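Local coordinates for protein quinoline 2-oxidoreductase large subunit (Pseudomonas putida, PDB 1T3Q) that carries the molybdenum–molybdopterin cytosine dinucleotide cofactor of a hydroxylase that oxidises quinoline at its carbon 2, at residues Leu43-Leu48 against Val116-Ala121; Val71-Cys76 against Cys269-Ala274. All coordinates share one frame; numbering follows the deposited sequence.

Interaction 1. Residues Leu43-Leu48 against Val116-Ala121; sequences LHVASL and VAVVVA
V120 holds CG1 anti to its backbone N (chi1 174°), which swings this methyl against CB of L43, 3.5 Å away, while CD1 of L43 also approaches it. At the other end of the contact L48 likewise has CG anti to its N (chi1 171°); it meets V116 obliquely, L48 CG lying 3.7 Å from V116 CG2. Between these ends the strands run antiparallel as neighbours in one sheet. H44 and A121 form a reciprocal hydrogen-bonded pair, A121 N reaching H44 O at 2.7 Å, and A46 and V119 form the next, with A46 N 2.8 Å from V119 O. The pattern changes at L48, whose N gives an almost straight bond to A117 O, while its O takes V116 N at 2.9 Å and, weakly, A117 N at 3.4 Å. V116 and A117 thus share one partner, which is a classic beta bulge. In the non-hydrogen-bonded pair V45–V120 the CA-H groups approach V119 O and H44 O, respectively. V45 CG2 sits 3.9 Å from V118 CB, on the face where V45 and V120 also pack on L271 of helix 263-275. A46, V119 and A121 lie on the other face, against helix 124-131. The H44 ring turns its edge, in plane, to A121 O. Outward peptide groups of the two strands bond to R280 on one flank and to E72 and W75 on the other. Buried backbone polarity is therefore largely satisfied within the sheet, leaving both faces of this part of the hammerhead domain to present mainly small apolar groups to the helices.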
# COMPACT_ATOMS: atom_id res chain seq x y z
N LEU B 43 -2.42 -6.63 -14.57
CA LEU B 43 -2.59 -6.81 -16.01
C LEU B 43 -2.57 -5.44 -16.70
O LEU B 43 -2.68 -4.40 -16.05
CB LEU B 43 -3.91 -7.54 -16.31
CG LEU B 43 -3.96 -9.00 -15.85
CD1 LEU B 43 -5.38 -9.54 -15.99
CD2 LEU B 43 -2.98 -9.83 -16.68
N HIS B 44 -2.45 -5.46 -18.03
CA HIS B 44 -2.35 -4.23 -18.81
C HIS B 44 -3.40 -4.06 -19.89
O HIS B 44 -3.75 -5.01 -20.60
CB HIS B 44 -0.97 -4.17 -19.44
CG HIS B 44 0.14 -4.32 -18.45
ND1 HIS B 44 0.89 -3.25 -18.00
CD2 HIS B 44 0.60 -5.40 -17.78
CE1 HIS B 44 1.75 -3.67 -17.10
NE2 HIS B 44 1.60 -4.97 -16.95
N VAL B 45 -3.91 -2.84 -20.03
CA VAL B 45 -4.91 -2.58 -21.05
C VAL B 45 -4.35 -1.76 -22.20
O VAL B 45 -3.49 -0.90 -22.01
CB VAL B 45 -6.14 -1.84 -20.45
CG1 VAL B 45 -5.76 -0.45 -19.99
CG2 VAL B 45 -7.27 -1.77 -21.48
N ALA B 46 -4.81 -2.07 -23.41
CA ALA B 46 -4.42 -1.34 -24.62
C ALA B 46 -5.73 -1.06 -25.33
O ALA B 46 -6.71 -1.78 -25.14
CB ALA B 46 -3.53 -2.19 -25.50
N SER B 47 -5.76 -0.02 -26.15
CA SER B 47 -6.99 0.35 -26.84
C SER B 47 -6.91 0.41 -28.36
O SER B 47 -5.87 0.75 -28.93
CB SER B 47 -7.49 1.71 -26.33
OG SER B 47 -7.70 1.69 -24.93
N LEU B 48 -8.01 0.06 -29.01
CA LEU B 48 -8.12 0.16 -30.46
C LEU B 48 -9.05 1.37 -30.60
O LEU B 48 -10.11 1.41 -29.97
CB LEU B 48 -8.78 -1.07 -31.07
CG LEU B 48 -9.10 -0.92 -32.56
CD1 LEU B 48 -7.82 -0.64 -33.35
CD2 LEU B 48 -9.77 -2.19 -33.08
N VAL B 116 -12.89 1.94 -29.42
CA VAL B 116 -13.89 1.04 -29.98
C VAL B 116 -13.73 -0.36 -29.39
O VAL B 116 -14.63 -1.20 -29.48
CB VAL B 116 -13.80 0.97 -31.52
CG1 VAL B 116 -13.95 2.36 -32.11
CG2 VAL B 116 -12.48 0.34 -31.95
N ALA B 117 -12.57 -0.61 -28.80
CA ALA B 117 -12.29 -1.90 -28.18
C ALA B 117 -11.10 -1.80 -27.24
O ALA B 117 -10.19 -1.00 -27.46
CB ALA B 117 -12.01 -2.96 -29.26
N VAL B 118 -11.12 -2.61 -26.18
CA VAL B 118 -10.02 -2.63 -25.23
C VAL B 118 -9.54 -4.06 -25.04
O VAL B 118 -10.32 -5.02 -25.09
CB VAL B 118 -10.41 -2.04 -23.85
CG1 VAL B 118 -10.62 -0.55 -23.98
CG2 VAL B 118 -11.66 -2.73 -23.32
N VAL B 119 -8.23 -4.20 -24.83
CA VAL B 119 -7.63 -5.51 -24.62
C VAL B 119 -6.84 -5.49 -23.32
O VAL B 119 -6.10 -4.54 -23.05
CB VAL B 119 -6.65 -5.87 -25.77
CG1 VAL B 119 -5.97 -7.20 -25.47
CG2 VAL B 119 -7.39 -5.92 -27.11
N VAL B 120 -7.03 -6.52 -22.51
CA VAL B 120 -6.28 -6.64 -21.27
C VAL B 120 -5.37 -7.85 -21.45
O VAL B 120 -5.83 -8.94 -21.81
CB VAL B 120 -7.21 -6.86 -20.06
CG1 VAL B 120 -6.38 -7.12 -18.81
CG2 VAL B 120 -8.08 -5.62 -19.85
N ALA B 121 -4.07 -7.66 -21.23
CA ALA B 121 -3.12 -8.75 -21.40
C ALA B 121 -2.00 -8.71 -20.37
O ALA B 121 -1.92 -7.80 -19.55
CB ALA B 121 -2.54 -8.71 -22.82

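Interaction 2. Residues Val71-Cys76 against Cys269-Ala274; sequences VELVWC and CLLSRA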
# COMPACT_ATOMS: atom_id res chain seq x y z
N VAL B 71 -3.28 -12.76 -23.61
CA VAL B 71 -4.50 -11.97 -23.57
C VAL B 71 -5.52 -12.61 -22.65
O VAL B 71 -5.78 -13.81 -22.73
CB VAL B 71 -5.12 -11.82 -24.97
CG1 VAL B 71 -6.44 -11.06 -24.86
CG2 VAL B 71 -4.16 -11.09 -25.89
N GLU B 72 -6.11 -11.80 -21.77
CA GLU B 72 -7.09 -12.29 -20.82
C GLU B 72 -8.50 -11.82 -21.13
O GLU B 72 -9.48 -12.41 -20.67
CB GLU B 72 -6.71 -11.82 -19.41
CG GLU B 72 -5.38 -12.36 -18.93
CD GLU B 72 -5.41 -13.85 -18.69
OE1 GLU B 72 -4.36 -14.50 -18.83
OE2 GLU B 72 -6.50 -14.38 -18.36
N LEU B 73 -8.62 -10.76 -21.92
CA LEU B 73 -9.94 -10.23 -22.22
C LEU B 73 -9.94 -9.19 -23.32
O LEU B 73 -8.98 -8.44 -23.49
CB LEU B 73 -10.51 -9.62 -20.93
CG LEU B 73 -11.83 -8.83 -20.90
CD1 LEU B 73 -12.24 -8.63 -19.45
CD2 LEU B 73 -11.68 -7.49 -21.59
N VAL B 74 -11.02 -9.16 -24.09
CA VAL B 74 -11.19 -8.18 -25.15
C VAL B 74 -12.66 -7.75 -25.13
O VAL B 74 -13.55 -8.58 -25.27
CB VAL B 74 -10.85 -8.75 -26.54
CG1 VAL B 74 -11.07 -7.68 -27.60
CG2 VAL B 74 -9.41 -9.23 -26.57
N TRP B 75 -12.90 -6.46 -24.95
CA TRP B 75 -14.26 -5.92 -24.90
C TRP B 75 -14.54 -4.95 -26.03
O TRP B 75 -13.64 -4.24 -26.48
CB TRP B 75 -14.51 -5.17 -23.59
CG TRP B 75 -14.85 -6.00 -22.39
CD1 TRP B 75 -15.09 -7.34 -22.35
CD2 TRP B 75 -15.04 -5.52 -21.06
NE1 TRP B 75 -15.40 -7.73 -21.07
CE2 TRP B 75 -15.38 -6.62 -20.25
CE3 TRP B 75 -14.94 -4.25 -20.46
CZ2 TRP B 75 -15.63 -6.51 -18.88
CZ3 TRP B 75 -15.19 -4.14 -19.09
CH2 TRP B 75 -15.53 -5.26 -18.32
N CYS B 76 -15.78 -4.93 -26.49
CA CYS B 76 -16.19 -3.98 -27.52
C CYS B 76 -17.26 -3.12 -26.84
O CYS B 76 -17.56 -3.32 -25.67
CB CYS B 76 -16.74 -4.70 -28.75
SG CYS B 76 -18.25 -5.65 -28.48
N CYS B 269 -11.77 0.05 -13.65
CA CYS B 269 -12.53 -0.46 -12.51
C CYS B 269 -13.40 -1.62 -12.97
O CYS B 269 -13.48 -2.66 -12.30
CB CYS B 269 -13.41 0.64 -11.91
SG CYS B 269 -12.47 1.98 -11.15
N LEU B 270 -14.07 -1.43 -14.10
CA LEU B 270 -14.94 -2.47 -14.64
C LEU B 270 -14.12 -3.70 -15.02
O LEU B 270 -14.53 -4.83 -14.75
CB LEU B 270 -15.68 -1.94 -15.88
CG LEU B 270 -16.71 -0.83 -15.63
CD1 LEU B 270 -17.28 -0.36 -16.95
CD2 LEU B 270 -17.82 -1.36 -14.73
N LEU B 271 -12.96 -3.47 -15.63
CA LEU B 271 -12.09 -4.56 -16.05
C LEU B 271 -11.52 -5.34 -14.87
O LEU B 271 -11.48 -6.57 -14.89
CB LEU B 271 -10.96 -4.01 -16.92
CG LEU B 271 -11.40 -3.53 -18.31
CD1 LEU B 271 -10.29 -2.69 -18.94
CD2 LEU B 271 -11.75 -4.73 -19.19
N SER B 272 -11.07 -4.62 -13.84
CA SER B 272 -10.51 -5.30 -12.68
C SER B 272 -11.59 -6.11 -11.97
O SER B 272 -11.32 -7.21 -11.50
CB SER B 272 -9.91 -4.29 -11.70
OG SER B 272 -9.41 -4.98 -10.56
N ARG B 273 -12.80 -5.57 -11.90
CA ARG B 273 -13.87 -6.32 -11.25
C ARG B 273 -14.16 -7.58 -12.05
O ARG B 273 -14.35 -8.65 -11.49
CB ARG B 273 -15.14 -5.47 -11.14
CG ARG B 273 -16.28 -6.17 -10.40
CD ARG B 273 -17.50 -5.27 -10.22
NE ARG B 273 -18.05 -4.84 -11.50
CZ ARG B 273 -19.14 -4.09 -11.64
NH1 ARG B 273 -19.56 -3.76 -12.86
NH2 ARG B 273 -19.81 -3.69 -10.57
N ALA B 274 -14.19 -7.45 -13.37
CA ALA B 274 -14.47 -8.59 -14.24
C ALA B 274 -13.39 -9.68 -14.21
O ALA B 274 -13.71 -10.86 -14.24
CB ALA B 274 -14.66 -8.10 -15.68
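The carbonyl oxygen of L270 accepts the helical hydrogen bond from A274 N at 3.0 Å, and W75 CH2 lies 3.7 Å from the same oxygen. This is helix-on-sheet packing: helix 263-275 lies over the outer strand 71-76, and the contact itself is apolar. W75 carries most of it. Its CG stands anti to the carbonyl carbon (chi1 -82°), and the indole reaches across to the helix with L271 CD2 over its six-membered ring. That methyl is 3.6 Å from the ring centroid and 20° off the normal, a CH-pi contact. L73 CD2 lies over the same face of the indole, toward the rim, and also touches L271 CD2 at 3.7 Å. CD2 of L271 and CD2 of L73 thus lie side by side over one face of the indole. L270 CB meets the ring at its edge, in plane, 3.9 Å from W75 CZ3. The strand has a classic beta bulge of its own, E72 and L73 both facing V120. Turned from the strand, S272 OG is hydrogen-bonded to Y210 N of strand 205-211 and to R277 O, just beyond the helix. One turn after L270, the CB of A274 comes within 3.7 Å of W75 CZ2.

Overall arrangement
The two contacts have centres about 8 Å apart and share one mixed sheet, in which strand 115-121 lies between 71-76 and 43-49. Their segments alternate along the chain: 43-48, 71-76, 116-121 and finally 269-274. They join directly where V120 O and V120 N probably hydrogen-bond to E72 N and L73 O, both at 2.9 Å. Helix 263-275, with L271 reaching residues of both contacts, bridges them on one face. Three of the segments belong to the hammerhead region, whereas the helix belongs to the first molybdopterin cofactor-binding region, and strand 279-282 soon after it pairs with 43-49. Sheet and helix together thus unite the two regions structurally.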